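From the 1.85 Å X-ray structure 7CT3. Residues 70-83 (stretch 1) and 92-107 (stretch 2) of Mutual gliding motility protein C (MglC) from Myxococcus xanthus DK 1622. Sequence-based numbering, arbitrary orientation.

Stretch 1 70-83: SEVSVNSEKVLTVM
Stretch 2, residues 92-107: LVLALHADGNFGKGRY

How are the two stretches held in register? Strand 79-83 runs antiparallel to strand 92-97, their axes inclined at 162° and 4.6 Å apart at closest approach, with extended backbones (phi near -105 to -135°, psi near 125 to 155°, except His-97 at -58/147). Leu-80 pairs with Leu-96 and Val-82 with Leu-94 as hydrogen-bonded pairs. Leu-80 N to Leu-96 O, Leu-96 N to Leu-80 O, Val-82 N to Leu-94 O and Leu-94 N to Val-82 O each span 2.9 Å. Between them lies the non-hydrogen-bonded pair Thr-81 with Ala-95 (CA to CA 4.5 Å), and past Val-82 and Leu-94 comes a second, Met-83 with Val-93 (CA to CA 4.4 Å). Beyond Val-79 and His-97, whose side chains diverge, Ala-98 N donates to Lys-78 O at 2.8 Å as the chain enters a type I turn from His-97 to Gly-100, closed by Gly-100 N to His-97 O at 2.9 Å.

What fills the face carrying Leu-80, Val-82, Leu-94 and Leu-96? Helix 102-107 packs here, its axis 8.9 Å from that of strand 79-83 and only 19° from parallel to it. Phe-102, at chi1 -171° (t) and chi2 51°, points toward stretch 1 and extends its ring between strand residues. Leu-80, m with chi2 t, brings CD1 to 3.7 Å from Phe-102 CB, while Val-82, t, places CG2 3.4 Å from Phe-102 CE1 and 3.9 Å from Arg-106 CG. Leu-96 is p with an off-well chi2 of 147°; its CG lies 4.2 Å from Leu-80 CB. Gly-105 suits this close packing, since an ideal CB would be crowded at 3.2 Å by Leu-94 CD2.

Which polar groups surround the far end of the Phe-102 ring? Ser-73 OG approaches the ring edge, 3.5 Å from Phe-102 CZ, with chi1 m; the same hydroxyl donates to Thr-81 O at 2.7 Å, so it is already satisfied within its hairpin. Asn-75, m with chi2 -22°, accepts from Thr-81 N through OD1 at 3.0 Å, and its ND2 sits 4.1 Å from Phe-102 CZ. Thr-81, p, instead donates from OG1 to Val-74 O at 2.7 Å, on the face it shares with Ala-95.

How does the helix reach strand 71-75? Glu-71 and Arg-106 form a salt bridge. Glu-71 is extended (chi1 and chi2 both t, chi3 74°) and points toward stretch 2; Arg-106 is m, t, p with chi4 -115°, a bend that turns its guanidinium edge to the carboxylate. Arg-106 NE donates to Glu-71 OE1 at 3.1 Å and Arg-106 NH2 to the same OE1 at 3.2 Å, a fork onto one oxygen. Water 1 donates to both Glu-71 OE2 (2.5 Å) and Arg-106 O (2.7 Å), adding a second bridge. At the helix start, Asn-101 OD1 caps Lys-104 N at 3.0 Å.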

# COMPACT_ATOMS: atom_id res chain seq x y z
N SER A 70 -6.21 -1.87 8.07
CA SER A 70 -7.05 -0.65 7.95
C SER A 70 -6.89 -0.00 6.57
O SER A 70 -7.81 0.71 6.15
CB SER A 70 -6.74 0.31 9.06
OG SER A 70 -5.38 0.68 9.03
N GLU A 71 -5.77 -0.23 5.87
CA GLU A 71 -5.44 0.49 4.61
C GLU A 71 -4.54 -0.40 3.74
O GLU A 71 -3.60 -1.02 4.27
CB GLU A 71 -4.80 1.82 5.00
CG GLU A 71 -4.37 2.71 3.86
CD GLU A 71 -3.46 3.83 4.37
OE1 GLU A 71 -2.29 3.53 4.68
OE2 GLU A 71 -3.93 4.98 4.50
N VAL A 72 -4.83 -0.47 2.44
CA VAL A 72 -4.06 -1.27 1.46
C VAL A 72 -3.76 -0.40 0.23
O VAL A 72 -4.64 0.38 -0.17
CB VAL A 72 -4.82 -2.56 1.07
CG1 VAL A 72 -4.04 -3.39 0.06
CG2 VAL A 72 -5.15 -3.39 2.30
N SER A 73 -2.56 -0.54 -0.32
CA SER A 73 -2.11 0.11 -1.58
C SER A 73 -1.56 -0.95 -2.53
O SER A 73 -0.77 -1.80 -2.09
CB SER A 73 -1.08 1.18 -1.31
OG SER A 73 -1.65 2.24 -0.57
N VAL A 74 -1.99 -0.90 -3.79
CA VAL A 74 -1.40 -1.70 -4.89
C VAL A 74 -0.96 -0.71 -5.96
O VAL A 74 -1.84 -0.03 -6.54
CB VAL A 74 -2.39 -2.76 -5.42
CG1 VAL A 74 -1.82 -3.53 -6.60
CG2 VAL A 74 -2.81 -3.72 -4.32
N ASN A 75 0.35 -0.58 -6.17
CA ASN A 75 0.96 0.52 -6.95
C ASN A 75 1.68 -0.04 -8.18
O ASN A 75 2.26 -1.14 -8.10
CB ASN A 75 1.92 1.35 -6.09
CG ASN A 75 1.24 1.99 -4.90
OD1 ASN A 75 0.02 2.17 -4.89
ND2 ASN A 75 2.02 2.33 -3.89
N SER A 76 1.64 0.71 -9.27
CA SER A 76 2.43 0.48 -10.50
C SER A 76 3.47 1.60 -10.62
O SER A 76 3.53 2.45 -9.70
CB SER A 76 1.53 0.42 -11.70
OG SER A 76 0.89 1.67 -11.90
N GLU A 77 4.24 1.61 -11.70
CA GLU A 77 5.20 2.70 -12.01
C GLU A 77 4.44 4.03 -12.11
O GLU A 77 4.96 5.03 -11.60
CB GLU A 77 5.97 2.38 -13.30
CG GLU A 77 6.95 1.23 -13.13
CD GLU A 77 7.74 0.86 -14.37
OE1 GLU A 77 7.70 1.61 -15.37
OE2 GLU A 77 8.41 -0.20 -14.34
N LYS A 78 3.24 4.05 -12.70
CA LYS A 78 2.52 5.30 -13.07
C LYS A 78 1.34 5.59 -12.14
O LYS A 78 0.88 6.75 -12.13
CB LYS A 78 2.04 5.22 -14.52
CG LYS A 78 3.14 5.10 -15.56
CD LYS A 78 2.62 5.15 -16.99
CE LYS A 78 3.68 4.86 -18.02
NZ LYS A 78 3.10 4.62 -19.36
N VAL A 79 0.84 4.61 -11.39
CA VAL A 79 -0.42 4.77 -10.61
C VAL A 79 -0.21 4.26 -9.19
O VAL A 79 0.35 3.16 -9.03
CB VAL A 79 -1.61 4.04 -11.27
CG1 VAL A 79 -2.89 4.20 -10.45
CG2 VAL A 79 -1.83 4.50 -12.70
N LEU A 80 -0.67 5.04 -8.22
CA LEU A 80 -0.72 4.67 -6.79
C LEU A 80 -2.19 4.52 -6.39
O LEU A 80 -3.03 5.29 -6.92
CB LEU A 80 -0.03 5.74 -5.95
CG LEU A 80 1.30 6.25 -6.49
CD1 LEU A 80 1.85 7.35 -5.59
CD2 LEU A 80 2.31 5.12 -6.63
N THR A 81 -2.50 3.57 -5.52
CA THR A 81 -3.87 3.38 -4.98
C THR A 81 -3.81 3.34 -3.46
O THR A 81 -2.75 2.97 -2.89
CB THR A 81 -4.55 2.14 -5.56
OG1 THR A 81 -3.87 0.98 -5.10
CG2 THR A 81 -4.61 2.17 -7.07
N VAL A 82 -4.90 3.77 -2.84
CA VAL A 82 -5.18 3.67 -1.38
C VAL A 82 -6.60 3.15 -1.25
O VAL A 82 -7.50 3.68 -1.90
CB VAL A 82 -5.05 5.03 -0.68
CG1 VAL A 82 -5.08 4.86 0.83
CG2 VAL A 82 -3.81 5.80 -1.12
N MSE A 83 -6.78 2.14 -0.40
CA MSE A 83 -8.08 1.52 -0.21
C MSE A 83 -8.37 1.38 1.28
O MSE A 83 -7.47 1.06 2.06
CB MSE A 83 -8.10 0.14 -0.88
CG MSE A 83 -7.97 0.20 -2.37
SE MSE A 83 -7.76 -1.61 -3.06
CE MSE A 83 -5.84 -1.94 -2.89
N LEU A 92 -13.49 1.42 -0.48
CA LEU A 92 -13.26 2.75 -1.06
C LEU A 92 -11.86 2.74 -1.68
O LEU A 92 -10.94 2.28 -0.99
CB LEU A 92 -13.38 3.75 0.09
CG LEU A 92 -13.32 5.23 -0.25
CD1 LEU A 92 -14.44 5.63 -1.20
CD2 LEU A 92 -13.37 6.04 1.03
N VAL A 93 -11.71 3.16 -2.93
CA VAL A 93 -10.39 3.16 -3.63
C VAL A 93 -10.13 4.55 -4.22
O VAL A 93 -10.99 5.06 -4.96
CB VAL A 93 -10.26 2.04 -4.68
CG1 VAL A 93 -11.45 1.99 -5.63
CG2 VAL A 93 -8.96 2.15 -5.47
N LEU A 94 -8.98 5.12 -3.88
CA LEU A 94 -8.41 6.33 -4.52
C LEU A 94 -7.24 5.89 -5.42
O LEU A 94 -6.35 5.17 -4.92
CB LEU A 94 -7.94 7.30 -3.44
CG LEU A 94 -7.11 8.48 -3.92
CD1 LEU A 94 -7.91 9.36 -4.88
CD2 LEU A 94 -6.61 9.29 -2.74
N ALA A 95 -7.28 6.29 -6.69
CA ALA A 95 -6.17 6.12 -7.65
C ALA A 95 -5.62 7.51 -7.96
O ALA A 95 -6.43 8.41 -8.23
CB ALA A 95 -6.65 5.42 -8.90
N LEU A 96 -4.29 7.67 -7.90
CA LEU A 96 -3.65 8.93 -8.33
C LEU A 96 -2.42 8.62 -9.19
O LEU A 96 -1.88 7.51 -9.08
CB LEU A 96 -3.32 9.79 -7.10
CG LEU A 96 -2.43 9.17 -6.02
CD1 LEU A 96 -1.57 10.24 -5.38
CD2 LEU A 96 -3.26 8.46 -4.96
N HIS A 97 -2.04 9.56 -10.06
CA HIS A 97 -0.79 9.52 -10.84
C HIS A 97 0.39 9.42 -9.86
O HIS A 97 0.27 10.00 -8.77
CB HIS A 97 -0.71 10.75 -11.77
CG HIS A 97 0.42 10.68 -12.73
ND1 HIS A 97 1.71 11.04 -12.39
CD2 HIS A 97 0.47 10.31 -14.03
CE1 HIS A 97 2.50 10.88 -13.43
NE2 HIS A 97 1.76 10.44 -14.45
N ALA A 98 1.46 8.73 -10.24
CA ALA A 98 2.65 8.46 -9.38
C ALA A 98 3.34 9.76 -8.95
O ALA A 98 4.05 9.73 -7.94
CB ALA A 98 3.62 7.56 -10.11
N ASP A 99 3.15 10.86 -9.70
CA ASP A 99 3.75 12.18 -9.39
C ASP A 99 2.81 13.00 -8.50
O ASP A 99 3.19 14.13 -8.14
CB ASP A 99 4.12 12.93 -10.67
CG ASP A 99 5.24 12.27 -11.46
OD1 ASP A 99 5.99 11.47 -10.87
OD2 ASP A 99 5.35 12.56 -12.66
N GLY A 100 1.63 12.47 -8.17
CA GLY A 100 0.66 13.11 -7.25
C GLY A 100 1.15 13.11 -5.81
O GLY A 100 2.29 12.67 -5.57
N ASN A 101 0.31 13.57 -4.89
CA ASN A 101 0.61 13.68 -3.44
C ASN A 101 0.03 12.45 -2.72
O ASN A 101 -1.12 12.51 -2.26
CB ASN A 101 0.07 14.99 -2.86
CG ASN A 101 0.62 15.29 -1.48
OD1 ASN A 101 0.99 14.38 -0.75
ND2 ASN A 101 0.66 16.56 -1.12
N PHE A 102 0.82 11.39 -2.61
CA PHE A 102 0.40 10.09 -2.02
C PHE A 102 0.08 10.28 -0.53
O PHE A 102 -0.93 9.73 -0.07
CB PHE A 102 1.47 9.02 -2.27
CG PHE A 102 1.06 7.62 -1.90
CD1 PHE A 102 -0.12 7.07 -2.37
CD2 PHE A 102 1.87 6.83 -1.11
CE1 PHE A 102 -0.49 5.77 -2.04
CE2 PHE A 102 1.51 5.53 -0.79
CZ PHE A 102 0.33 5.00 -1.25
N GLY A 103 0.90 11.05 0.19
CA GLY A 103 0.68 11.37 1.61
C GLY A 103 -0.66 12.03 1.84
O GLY A 103 -1.39 11.62 2.75
N LYS A 104 -1.00 13.03 1.03
CA LYS A 104 -2.30 13.74 1.12
C LYS A 104 -3.42 12.76 0.78
O LYS A 104 -4.43 12.75 1.49
CB LYS A 104 -2.28 14.98 0.22
CG LYS A 104 -3.51 15.88 0.32
CD LYS A 104 -3.63 16.60 1.64
CE LYS A 104 -4.88 17.45 1.75
NZ LYS A 104 -4.99 18.41 0.63
N GLY A 105 -3.24 11.94 -0.26
CA GLY A 105 -4.21 10.89 -0.65
C GLY A 105 -4.58 10.02 0.54
O GLY A 105 -5.79 9.85 0.80
N ARG A 106 -3.58 9.48 1.24
CA ARG A 106 -3.77 8.57 2.40
C ARG A 106 -4.55 9.31 3.49
O ARG A 106 -5.52 8.74 4.03
CB ARG A 106 -2.41 8.07 2.89
CG ARG A 106 -1.70 7.14 1.92
CD ARG A 106 -0.37 6.63 2.44
NE ARG A 106 -0.53 5.94 3.71
CZ ARG A 106 -0.03 6.33 4.88
NH1 ARG A 106 0.72 7.42 4.97
NH2 ARG A 106 -0.28 5.62 5.96
N TYR A 107 -4.16 10.55 3.78
CA TYR A 107 -4.79 11.40 4.83
C TYR A 107 -6.26 11.67 4.46
O TYR A 107 -7.15 11.43 5.28
CB TYR A 107 -3.99 12.69 5.02
CG TYR A 107 -4.72 13.75 5.79
CD1 TYR A 107 -4.81 13.70 7.18
CD2 TYR A 107 -5.36 14.79 5.14
CE1 TYR A 107 -5.50 14.67 7.89
CE2 TYR A 107 -6.06 15.76 5.84
CZ TYR A 107 -6.12 15.70 7.22
OH TYR A 107 -6.80 16.66 7.91
O HOH W 1 -6.01 6.13 3.85